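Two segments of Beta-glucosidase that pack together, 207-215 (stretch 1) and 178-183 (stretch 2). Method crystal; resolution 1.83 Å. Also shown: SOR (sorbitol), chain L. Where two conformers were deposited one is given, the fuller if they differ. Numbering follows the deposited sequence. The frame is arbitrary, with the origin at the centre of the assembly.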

# COMPACT_ATOMS: atom_id res chain seq x y z
N MET A 207 -1.40 -7.48 11.22
CA MET A 207 -1.94 -7.36 9.87
C MET A 207 -0.98 -7.85 8.79
O MET A 207 -1.29 -7.73 7.60
CB MET A 207 -2.36 -5.91 9.60
CG MET A 207 -3.42 -5.40 10.58
SD MET A 207 -4.87 -6.47 10.63
CE MET A 207 -6.04 -5.36 11.42
N THR A 208 0.17 -8.42 9.17
CA THR A 208 0.97 -9.11 8.18
C THR A 208 0.26 -10.36 7.68
O THR A 208 0.76 -11.02 6.76
CB THR A 208 2.36 -9.47 8.73
OG1 THR A 208 2.21 -10.41 9.81
CG2 THR A 208 3.08 -8.23 9.22
N SER A 209 -0.90 -10.70 8.25
CA SER A 209 -1.78 -11.68 7.63
C SER A 209 -2.08 -11.34 6.17
O SER A 209 -2.45 -12.23 5.40
CB SER A 209 -3.08 -11.77 8.44
OG SER A 209 -3.84 -10.59 8.29
N ALA A 210 -1.91 -10.07 5.77
CA ALA A 210 -1.99 -9.73 4.35
C ALA A 210 -1.02 -10.56 3.52
O ALA A 210 -1.32 -10.91 2.37
CB ALA A 210 -1.70 -8.24 4.15
N VAL A 211 0.15 -10.87 4.08
CA VAL A 211 1.14 -11.67 3.37
C VAL A 211 0.59 -13.06 3.08
O VAL A 211 0.73 -13.60 1.97
CB VAL A 211 2.44 -11.77 4.19
CG1 VAL A 211 3.43 -12.75 3.52
CG2 VAL A 211 3.08 -10.39 4.35
N THR A 212 -0.03 -13.67 4.10
CA THR A 212 -0.57 -15.01 3.94
C THR A 212 -1.69 -15.03 2.92
O THR A 212 -1.82 -15.99 2.16
CB THR A 212 -1.05 -15.52 5.30
OG1 THR A 212 0.03 -15.43 6.24
CG2 THR A 212 -1.54 -16.95 5.20
N GLY A 213 -2.50 -13.97 2.88
CA GLY A 213 -3.56 -13.91 1.88
C GLY A 213 -3.01 -13.78 0.47
O GLY A 213 -3.43 -14.50 -0.44
N LEU A 214 -2.05 -12.87 0.28
CA LEU A 214 -1.48 -12.65 -1.04
C LEU A 214 -0.77 -13.91 -1.55
O LEU A 214 -0.96 -14.32 -2.70
CB LEU A 214 -0.50 -11.47 -0.99
CG LEU A 214 -1.08 -10.05 -0.95
CD1 LEU A 214 -0.03 -9.07 -0.45
CD2 LEU A 214 -1.55 -9.67 -2.35
N GLN A 215 0.05 -14.53 -0.70
CA GLN A 215 0.93 -15.60 -1.14
C GLN A 215 0.30 -16.98 -1.02
O GLN A 215 0.70 -17.90 -1.75
CB GLN A 215 2.23 -15.59 -0.33
CG GLN A 215 2.99 -14.30 -0.43
CD GLN A 215 4.43 -14.41 0.04
OE1 GLN A 215 5.27 -13.59 -0.34
NE2 GLN A 215 4.72 -15.40 0.88
C1 SOR L . 6.95 2.20 -2.48
C2 SOR L . 6.43 1.88 -3.87
C3 SOR L . 7.18 2.73 -4.88
C4 SOR L . 6.48 2.72 -6.24
C5 SOR L . 6.82 3.94 -7.10
C6 SOR L . 5.81 4.01 -8.24
O1 SOR L . 5.99 1.89 -1.50
O2 SOR L . 6.62 0.50 -4.14
O3 SOR L . 8.48 2.21 -5.02
O4 SOR L . 6.80 1.54 -6.94
O5 SOR L . 6.81 5.15 -6.35
O6 SOR L . 5.82 5.30 -8.83
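Stretch 2 178-183: FAPCVC

Stretch 2 lies on stretch 1 as a small, mainly apolar contact, in which an irregular segment sets a cis proline against one side of a helix. No hydrogen bond joins the two. The surface buried between them, both sides summed, is 208 Å².

Stretch 1 is mostly helical. The backbone bonds from Gly 213 N to Ser 209 O (3.1 Å), from Leu 214 N to Ala 210 O (3.0 Å) and from Gln 215 N to Val 211 O (2.9 Å) have the i to i-4 spacing of an alpha helix. Stretch 2 forms no regular helix or strand. Ala 179 to Cys 181 are largely extended, with phi/psi of -160/148 at Ala 179 and -91/151 at Pro 180, and Val 182 (-97/12) departs from this. The peptide bond before Pro 180 is cis.

The two stretches run in opposite senses. Ala 179 lies by Leu 214, Pro 180 by Ala 210 and Val 211, and Val 182 by Thr 208. Ala 210 CA and Pro 180 CA are 6.6 Å apart; Thr 208 CA and Val 182 CA are 7.1 Å apart. With no regular element in stretch 2, a crossing angle has no meaning here.

Pro 180 is the centre of the contact. Its CA-to-CB bond points toward the helix, and 61 Å² of the residue is covered, the largest covered area of any residue in either stretch. Its ring meets three helical side chains. Val 211 CG2 approaches Pro 180 CD to 3.7 Å. Ala 210 CB is 4.1 Å from Pro 180 CG, and Leu 214 CD1 is 4.4 Å from Pro 180 CD. Ala 210 and Leu 214 are one helical turn apart, so both can point toward stretch 2.

Leu 214 also reaches Ala 179. Leu 214 CD1 lies 3.6 Å from Ala 179 O, a van der Waals approach, since a methyl carbon offers that oxygen no conventional donor. The same Leu 214 CD1 is 4.5 Å from Ala 179 CB. At the other end, Thr 208 CG2 packs on Val 182 CG1 at 3.9 Å. Thr 208 thus presents its methyl to the contact, while its OG1 is hydrogen-bonded to a residue flanking the stretches.

Three residues of stretch 2 stay out of the contact. Cys 181 and Cys 183 do not touch the helix; Cys 181 SG and Cys 183 SG form a disulfide of 2.1 Å with each other. The CA-to-CB bond of Phe 178 points away from stretch 1, and Phe 178 CB lies 3.7 Å from O2 of the sorbitol.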

# COMPACT_ATOMS: atom_id res chain seq x y z
N PHE A 178 3.99 -4.91 -4.37
CA PHE A 178 4.79 -4.18 -3.37
C PHE A 178 3.87 -3.85 -2.19
O PHE A 178 3.51 -2.70 -1.95
CB PHE A 178 5.42 -2.95 -4.00
CG PHE A 178 6.22 -3.24 -5.27
CD1 PHE A 178 7.12 -4.30 -5.31
CD2 PHE A 178 6.05 -2.46 -6.41
CE1 PHE A 178 7.85 -4.57 -6.48
CE2 PHE A 178 6.78 -2.72 -7.57
CZ PHE A 178 7.67 -3.78 -7.61
N ALA A 179 3.49 -4.90 -1.47
CA ALA A 179 2.52 -4.82 -0.38
C ALA A 179 2.70 -6.06 0.50
O ALA A 179 3.01 -7.14 -0.02
CB ALA A 179 1.08 -4.74 -0.93
N PRO A 180 2.46 -5.92 1.81
CA PRO A 180 1.97 -4.73 2.53
C PRO A 180 3.04 -3.79 3.08
O PRO A 180 4.15 -4.22 3.41
CB PRO A 180 1.21 -5.35 3.70
CG PRO A 180 2.02 -6.57 4.04
CD PRO A 180 2.41 -7.13 2.66
N CYS A 181 2.70 -2.50 3.17
CA CYS A 181 3.46 -1.61 4.05
C CYS A 181 3.27 -2.07 5.49
O CYS A 181 2.15 -2.02 6.01
CB CYS A 181 3.01 -0.15 3.91
SG CYS A 181 4.21 1.17 4.49
N VAL A 182 4.34 -2.56 6.12
CA VAL A 182 4.35 -2.89 7.53
C VAL A 182 4.94 -1.75 8.35
O VAL A 182 5.25 -1.91 9.54
CB VAL A 182 5.07 -4.22 7.79
CG1 VAL A 182 4.43 -5.34 6.93
CG2 VAL A 182 6.57 -4.11 7.49
N CYS A 183 5.11 -0.59 7.72
CA CYS A 183 5.45 0.66 8.37
C CYS A 183 4.59 0.90 9.60
O CYS A 183 3.37 0.73 9.56
CB CYS A 183 5.28 1.81 7.37
SG CYS A 183 3.67 1.83 6.38